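Local coordinates for protein dipicolinate synthase, B chain (Bacillus cereus, PDB 3MCU) that probably works with its partner subunit DpaA to convert dihydrodipicolinate to dipicolinate, an NADP-dependent step of sporulation, at residues D176-L179 with E180-G184. Residues are numbered along the deposited sequence; the frame is centred on the assembly and turned at random.
Sequences DTVL and EALQG
The carboxamide of Q183 directs an N-H of NE2 at L179 O in a weak but fairly straight bond, 3.4 Å long. The carboxylate of E180 meets the carbonyl of D176 through a water, which donates to D176 O (2.9 Å) and to E180 OE2 (3.1 Å). Both flat groups lie at the C-terminal end of helix 174-181, where the chain turns off at G184 in a Schellman motif. In Q183, CG lies beside the backbone N (chi1 -58°), and the chain runs extended from there to carry the amide alongside L179 O. E180 is bent at chi2 (-50°), and its CG passes alongside D176 O. D176 O also accepts E180 N at 3.2 Å, with the donor tilted 31° from the carbonyl plane, so this oxygen has two donors. A181 N bonds to T177 O and L182 N to V178 O, continuing the helical pattern. V178 and L182 lie side by side, with V178 CG2 4.0 Å from L182 CD1. Both also touch L3 and the sheet, V178 at V125 and V89, L182 at C87. A181 and T177 pack on V125 too, so this face seats the helix on the parallel strands. G184 has positive phi, and its N bonds to A181 O at 2.7 Å.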
ATOM      1  N   ASP D 176     -20.433 -24.521  -3.269  1.00 30.39           N
ATOM      2  CA  ASP D 176     -19.448 -25.158  -2.402  1.00 31.29           C
ATOM      3  C   ASP D 176     -18.659 -24.145  -1.594  1.00 30.96           C
ATOM      4  O   ASP D 176     -18.282 -24.403  -0.452  1.00 30.72           O
ATOM      5  CB  ASP D 176     -18.475 -25.989  -3.227  1.00 32.76           C
ATOM      6  CG  ASP D 176     -19.089 -27.273  -3.704  1.00 38.26           C
ATOM      7  OD1 ASP D 176     -18.568 -27.850  -4.683  1.00 36.16           O
ATOM      8  OD2 ASP D 176     -20.103 -27.689  -3.088  1.00 38.78           O
ATOM      9  N   THR D 177     -18.381 -23.000  -2.211  1.00 29.06           N
ATOM     10  CA  THR D 177     -17.615 -21.955  -1.560  1.00 26.32           C
ATOM     11  C   THR D 177     -18.398 -21.307  -0.420  1.00 24.98           C
ATOM     12  O   THR D 177     -17.863 -21.114   0.681  1.00 23.85           O
ATOM     13  CB  THR D 177     -17.160 -20.887  -2.566  1.00 22.92           C
ATOM     14  OG1 THR D 177     -16.451 -21.528  -3.642  1.00 22.41           O
ATOM     15  CG2 THR D 177     -16.266 -19.832  -1.871  1.00 19.22           C
ATOM     16  N   VAL D 178     -19.657 -20.964  -0.661  1.00 23.36           N
ATOM     17  CA  VAL D 178     -20.400 -20.377   0.436  1.00 27.32           C
ATOM     18  C   VAL D 178     -20.688 -21.377   1.572  1.00 27.02           C
ATOM     19  O   VAL D 178     -20.761 -20.983   2.717  1.00 26.89           O
ATOM     20  CB  VAL D 178     -21.642 -19.537   0.009  1.00 30.34           C
ATOM     21  CG1 VAL D 178     -21.664 -19.278  -1.485  1.00 26.01           C
ATOM     22  CG2 VAL D 178     -22.943 -20.124   0.556  1.00 29.19           C
ATOM     23  N   LEU D 179     -20.787 -22.666   1.253  1.00 29.66           N
ATOM     24  CA  LEU D 179     -20.937 -23.693   2.284  1.00 31.34           C
ATOM     25  C   LEU D 179     -19.744 -23.705   3.228  1.00 31.97           C
ATOM     26  O   LEU D 179     -19.909 -23.788   4.444  1.00 30.88           O
ATOM     27  CB  LEU D 179     -21.122 -25.077   1.667  1.00 32.38           C
ATOM     28  CG  LEU D 179     -22.565 -25.470   1.364  1.00 38.71           C
ATOM     29  CD1 LEU D 179     -22.645 -26.731   0.474  1.00 38.60           C
ATOM     30  CD2 LEU D 179     -23.317 -25.659   2.679  1.00 37.40           C
ATOM     31  N   GLU D 180     -18.537 -23.624   2.668  1.00 31.77           N
ATOM     32  CA  GLU D 180     -17.332 -23.538   3.497  1.00 30.35           C
ATOM     33  C   GLU D 180     -17.262 -22.206   4.251  1.00 27.46           C
ATOM     34  O   GLU D 180     -16.823 -22.160   5.403  1.00 29.27           O
ATOM     35  CB  GLU D 180     -16.062 -23.731   2.653  1.00 29.82           C
ATOM     36  CG  GLU D 180     -15.857 -25.137   2.079  1.00 30.81           C
ATOM     37  CD  GLU D 180     -15.997 -26.255   3.120  1.00 40.02           C
ATOM     38  OE1 GLU D 180     -15.253 -26.240   4.129  1.00 41.39           O
ATOM     39  OE2 GLU D 180     -16.851 -27.159   2.910  1.00 45.26           O
ATOM     40  N   ALA D 181     -17.671 -21.123   3.593  1.00 24.43           N
ATOM     41  CA  ALA D 181     -17.554 -19.796   4.196  1.00 25.37           C
ATOM     42  C   ALA D 181     -18.455 -19.663   5.415  1.00 24.05           C
ATOM     43  O   ALA D 181     -18.080 -19.016   6.371  1.00 23.26           O
ATOM     44  CB  ALA D 181     -17.863 -18.672   3.176  1.00 20.07           C
ATOM     45  N   LEU D 182     -19.644 -20.261   5.370  1.00 24.01           N
ATOM     46  CA  LEU D 182     -20.542 -20.244   6.532  1.00 27.36           C
ATOM     47  C   LEU D 182     -19.924 -20.914   7.760  1.00 27.52           C
ATOM     48  O   LEU D 182     -20.318 -20.630   8.891  1.00 30.44           O
ATOM     49  CB  LEU D 182     -21.885 -20.886   6.188  1.00 28.29           C
ATOM     50  CG  LEU D 182     -22.666 -20.097   5.133  1.00 28.09           C
ATOM     51  CD1 LEU D 182     -23.701 -20.979   4.406  1.00 25.98           C
ATOM     52  CD2 LEU D 182     -23.292 -18.846   5.789  1.00 24.25           C
ATOM     53  N   GLN D 183     -18.956 -21.795   7.533  1.00 28.87           N
ATOM     54  CA  GLN D 183     -18.172 -22.398   8.606  1.00 29.12           C
ATOM     55  C   GLN D 183     -16.890 -21.633   8.857  1.00 30.88           C
ATOM     56  O   GLN D 183     -16.034 -22.070   9.635  1.00 31.00           O
ATOM     57  CB  GLN D 183     -17.793 -23.825   8.233  1.00 33.36           C
ATOM     58  CG  GLN D 183     -18.971 -24.718   7.945  1.00 35.46           C
ATOM     59  CD  GLN D 183     -18.530 -26.100   7.531  1.00 45.75           C
ATOM     60  OE1 GLN D 183     -18.179 -26.924   8.376  1.00 57.45           O
ATOM     61  NE2 GLN D 183     -18.531 -26.363   6.227  1.00 43.67           N
ATOM     62  N   GLY D 184     -16.734 -20.509   8.167  1.00 28.12           N
ATOM     63  CA  GLY D 184     -15.508 -19.731   8.266  1.00 27.88           C
ATOM     64  C   GLY D 184     -14.273 -20.366   7.642  1.00 27.83           C
ATOM     65  O   GLY D 184     -13.153 -20.143   8.107  1.00 27.34           O
TER
HETATM   66  O   HOH W   1     -18.269 -27.284   0.123  1.00 37.07           O